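Glutamine synthetase (PDB 4BAX) belongs to the glutamine synthetase family, pairing an N-terminal beta-grasp domain with a larger catalytic-type domain in a ten-chain assembly. Local coordinates at residues 240-248 against 300-311. Residues are numbered along the deposited sequence; the frame is centred on the assembly and turned at random.
Sequences MREGYDAII and IPWQVEKDGKGY
Tyr-244 and Ile-247, at the start of helix 244-253, pack against helix 302-307 and the loop behind it, at the periphery of the glutamine synthetase catalytic domain. The N-to-C directions of the two short helix segments differ by 136°, with a closest approach of 10.7 Å between the axes. The apolar part centres on Tyr-244 and Ile-247. With CG anti to the backbone N (chi1 -158°), the Tyr-244 ring reaches across to helix 302-307, where CE1 lies 3.7 Å from Glu-305 CA and OH sits 3.6 Å from Glu-305 CG. CB and CG of Glu-305 cross the ring obliquely near CZ and OH. Ile-300, on strand 298-300 before the helix, brings CG2 to the hydroxyl end of the ring, and both residues also touch Val-291 of strand 289-291. Ile-247 points its CD1 at Val-304 CG1 (3.7 Å) and at the Gly-310 backbone, and Ile-312 of strand 312-314 adds to this cluster. Backbone contacts tie the kink between helices 238-242 and 244-253 to the loop 308-310. Lys-309 lays its CB, CG and CD beside the Arg-241 carbonyl, while the Arg-241 guanidinium hydrogen-bonds to Ser-236 OG and the Glu-108 carbonyl. One hydrogen bond joins the segments: Gly-310 N donates to Met-240 O at 3.0 Å, the donor lying 29° out of the Met-240 carbonyl plane.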
loop_
_atom_site.group_PDB
_atom_site.type_symbol
_atom_site.label_atom_id
_atom_site.label_comp_id
_atom_site.label_asym_id
_atom_site.label_seq_id
_atom_site.Cartn_x
_atom_site.Cartn_y
_atom_site.Cartn_z
ATOM N N MET A 240 59.299 12.355 17.554
ATOM C CA MET A 240 58.082 12.964 18.074
ATOM C C MET A 240 57.560 12.210 19.305
ATOM O O MET A 240 57.076 12.806 20.264
ATOM C CB MET A 240 57.022 13.044 16.982
ATOM C CG MET A 240 57.388 14.048 15.904
ATOM S SD MET A 240 56.362 13.890 14.432
ATOM C CE MET A 240 54.814 14.604 15.045
ATOM N N ARG A 241 57.658 10.888 19.272
ATOM C CA ARG A 241 57.290 10.078 20.428
ATOM C C ARG A 241 58.255 10.273 21.600
ATOM O O ARG A 241 57.903 10.044 22.758
ATOM C CB ARG A 241 57.139 8.597 20.073
ATOM C CG ARG A 241 56.324 8.335 18.832
ATOM C CD ARG A 241 56.108 6.846 18.600
ATOM N NE ARG A 241 57.115 6.314 17.670
ATOM C CZ ARG A 241 57.100 6.499 16.345
ATOM N NH1 ARG A 241 56.141 7.242 15.766
ATOM N NH2 ARG A 241 58.062 5.964 15.594
ATOM N N GLU A 242 59.490 10.648 21.276
ATOM C CA GLU A 242 60.494 10.944 22.293
ATOM C C GLU A 242 60.468 12.349 22.906
ATOM O O GLU A 242 60.690 12.489 24.109
ATOM C CB GLU A 242 61.907 10.540 21.819
ATOM C CG GLU A 242 62.157 9.028 22.021
ATOM C CD GLU A 242 63.218 8.431 21.093
ATOM O OE1 GLU A 242 64.073 9.182 20.579
ATOM O OE2 GLU A 242 63.192 7.200 20.864
ATOM N N GLY A 243 60.232 13.383 22.097
ATOM C CA GLY A 243 60.341 14.748 22.593
ATOM C C GLY A 243 59.455 15.786 21.921
ATOM O O GLY A 243 59.012 15.617 20.784
ATOM N N TYR A 244 59.204 16.877 22.638
ATOM C CA TYR A 244 58.280 17.928 22.202
ATOM C C TYR A 244 58.787 18.836 21.105
ATOM O O TYR A 244 57.995 19.478 20.419
ATOM C CB TYR A 244 57.816 18.769 23.398
ATOM C CG TYR A 244 56.503 19.509 23.180
ATOM C CD1 TYR A 244 55.283 18.836 23.176
ATOM C CD2 TYR A 244 56.488 20.883 22.996
ATOM C CE1 TYR A 244 54.081 19.520 22.974
ATOM C CE2 TYR A 244 55.293 21.574 22.799
ATOM C CZ TYR A 244 54.092 20.888 22.787
ATOM O OH TYR A 244 52.903 21.564 22.586
ATOM N N ASP A 245 60.099 18.954 20.986
ATOM C CA ASP A 245 60.672 19.863 19.999
ATOM C C ASP A 245 60.350 19.380 18.580
ATOM O O ASP A 245 60.034 20.176 17.689
ATOM C CB ASP A 245 62.180 20.013 20.213
ATOM C CG ASP A 245 62.514 21.045 21.294
ATOM O OD1 ASP A 245 61.628 21.856 21.662
ATOM O OD2 ASP A 245 63.675 21.052 21.765
ATOM N N ALA A 246 60.421 18.063 18.406
ATOM C CA ALA A 246 60.098 17.437 17.133
ATOM C C ALA A 246 58.618 17.631 16.796
ATOM O O ALA A 246 58.266 17.844 15.636
ATOM C CB ALA A 246 60.462 15.949 17.174
ATOM N N ILE A 247 57.767 17.602 17.818
ATOM C CA ILE A 247 56.322 17.820 17.655
ATOM C C ILE A 247 56.034 19.210 17.111
ATOM O O ILE A 247 55.261 19.365 16.172
ATOM C CB ILE A 247 55.575 17.646 19.006
ATOM C CG1 ILE A 247 55.640 16.200 19.512
ATOM C CG2 ILE A 247 54.126 18.108 18.892
ATOM C CD1 ILE A 247 54.459 15.347 19.121
ATOM N N ILE A 248 56.687 20.220 17.678
ATOM C CA ILE A 248 56.520 21.588 17.201
ATOM C C ILE A 248 57.040 21.760 15.786
ATOM O O ILE A 248 56.401 22.424 14.975
ATOM C CB ILE A 248 57.186 22.612 18.152
ATOM C CG1 ILE A 248 56.591 22.467 19.553
ATOM C CG2 ILE A 248 56.973 24.038 17.668
ATOM C CD1 ILE A 248 55.056 22.522 19.562
ATOM N N ILE A 300 47.280 19.540 18.637
ATOM C CA ILE A 300 48.153 18.857 19.583
ATOM C C ILE A 300 47.354 18.505 20.822
ATOM O O ILE A 300 46.994 19.387 21.611
ATOM C CB ILE A 300 49.337 19.751 20.014
ATOM C CG1 ILE A 300 50.254 20.040 18.821
ATOM C CG2 ILE A 300 50.110 19.103 21.158
ATOM C CD1 ILE A 300 50.983 21.346 18.926
ATOM N N PRO A 301 47.142 17.201 21.040
ATOM C CA PRO A 301 46.319 16.731 22.156
ATOM C C PRO A 301 46.926 17.166 23.481
ATOM O O PRO A 301 48.145 17.330 23.584
ATOM C CB PRO A 301 46.373 15.205 22.010
ATOM C CG PRO A 301 46.730 14.967 20.582
ATOM C CD PRO A 301 47.675 16.081 20.246
ATOM N N TRP A 302 46.081 17.377 24.475
ATOM C CA TRP A 302 46.535 17.887 25.761
ATOM C C TRP A 302 47.533 16.913 26.437
ATOM O O TRP A 302 48.449 17.360 27.136
ATOM C CB TRP A 302 45.341 18.206 26.676
ATOM C CG TRP A 302 44.532 17.013 27.063
ATOM C CD1 TRP A 302 43.473 16.479 26.376
ATOM C CD2 TRP A 302 44.686 16.216 28.246
ATOM N NE1 TRP A 302 42.979 15.384 27.046
ATOM C CE2 TRP A 302 43.699 15.203 28.199
ATOM C CE3 TRP A 302 45.565 16.253 29.338
ATOM C CZ2 TRP A 302 43.569 14.236 29.203
ATOM C CZ3 TRP A 302 45.432 15.294 30.337
ATOM C CH2 TRP A 302 44.438 14.300 30.262
ATOM N N GLN A 303 47.358 15.600 26.225
ATOM C CA GLN A 303 48.266 14.602 26.799
ATOM C C GLN A 303 49.648 14.756 26.206
ATOM O O GLN A 303 50.646 14.545 26.892
ATOM C CB GLN A 303 47.788 13.173 26.521
ATOM C CG GLN A 303 46.393 12.820 26.983
ATOM C CD GLN A 303 45.366 12.928 25.875
ATOM O OE1 GLN A 303 45.506 13.740 24.953
ATOM N NE2 GLN A 303 44.318 12.114 25.964
ATOM N N VAL A 304 49.705 15.050 24.917
ATOM C CA VAL A 304 50.986 15.196 24.252
ATOM C C VAL A 304 51.715 16.410 24.821
ATOM O O VAL A 304 52.924 16.353 25.081
ATOM C CB VAL A 304 50.818 15.329 22.719
ATOM C CG1 VAL A 304 52.154 15.701 22.037
ATOM C CG2 VAL A 304 50.281 14.034 22.144
ATOM N N GLU A 305 50.988 17.517 25.015
ATOM C CA GLU A 305 51.628 18.702 25.577
ATOM C C GLU A 305 51.988 18.534 27.030
ATOM O O GLU A 305 53.015 19.032 27.472
ATOM C CB GLU A 305 50.758 19.924 25.391
ATOM C CG GLU A 305 51.437 21.200 25.907
ATOM C CD GLU A 305 51.120 21.444 27.363
ATOM O OE1 GLU A 305 49.919 21.363 27.698
ATOM O OE2 GLU A 305 52.045 21.748 28.166
ATOM N N LYS A 306 51.150 17.819 27.768
ATOM C CA LYS A 306 51.435 17.520 29.170
ATOM C C LYS A 306 52.642 16.612 29.317
ATOM O O LYS A 306 53.499 16.824 30.169
ATOM C CB LYS A 306 50.218 16.878 29.850
ATOM C CG LYS A 306 50.426 16.584 31.336
ATOM C CD LYS A 306 50.775 17.872 32.069
ATOM C CE LYS A 306 50.951 17.694 33.587
ATOM N NZ LYS A 306 51.714 18.838 34.211
ATOM N N ASP A 307 52.706 15.602 28.463
ATOM C CA ASP A 307 53.734 14.584 28.582
ATOM C C ASP A 307 55.031 14.979 27.850
ATOM O O ASP A 307 56.060 14.313 28.011
ATOM C CB ASP A 307 53.213 13.262 28.036
ATOM C CG ASP A 307 52.073 12.708 28.881
ATOM O OD1 ASP A 307 51.859 13.228 30.000
ATOM O OD2 ASP A 307 51.392 11.760 28.431
ATOM N N GLY A 308 54.974 16.055 27.057
ATOM C CA GLY A 308 56.117 16.541 26.295
ATOM C C GLY A 308 56.586 15.633 25.170
ATOM O O GLY A 308 57.734 15.730 24.721
ATOM N N LYS A 309 55.706 14.726 24.746
ATOM C CA LYS A 309 55.994 13.793 23.656
ATOM C C LYS A 309 54.672 13.176 23.185
ATOM O O LYS A 309 53.646 13.301 23.862
ATOM C CB LYS A 309 56.957 12.702 24.136
ATOM C CG LYS A 309 56.433 11.862 25.272
ATOM C CD LYS A 309 57.529 10.954 25.826
ATOM C CE LYS A 309 57.008 10.121 27.002
ATOM N NZ LYS A 309 58.098 9.350 27.680
ATOM N N GLY A 310 54.675 12.561 22.006
ATOM C CA GLY A 310 53.432 12.072 21.436
ATOM C C GLY A 310 53.336 12.123 19.922
ATOM O O GLY A 310 54.243 11.678 19.207
ATOM N N TYR A 311 52.191 12.606 19.442
ATOM C CA TYR A 311 51.872 12.688 18.008
ATOM C C TYR A 311 51.131 13.986 17.766
ATOM O O TYR A 311 50.789 14.699 18.710
ATOM C CB TYR A 311 50.978 11.507 17.597
ATOM C CG TYR A 311 49.668 11.464 18.365
ATOM C CD1 TYR A 311 49.632 10.976 19.676
ATOM C CD2 TYR A 311 48.486 11.979 17.834
ATOM C CE1 TYR A 311 48.448 10.951 20.417
ATOM C CE2 TYR A 311 47.283 11.950 18.576
ATOM C CZ TYR A 311 47.274 11.439 19.873
ATOM O OH TYR A 311 46.118 11.388 20.648
#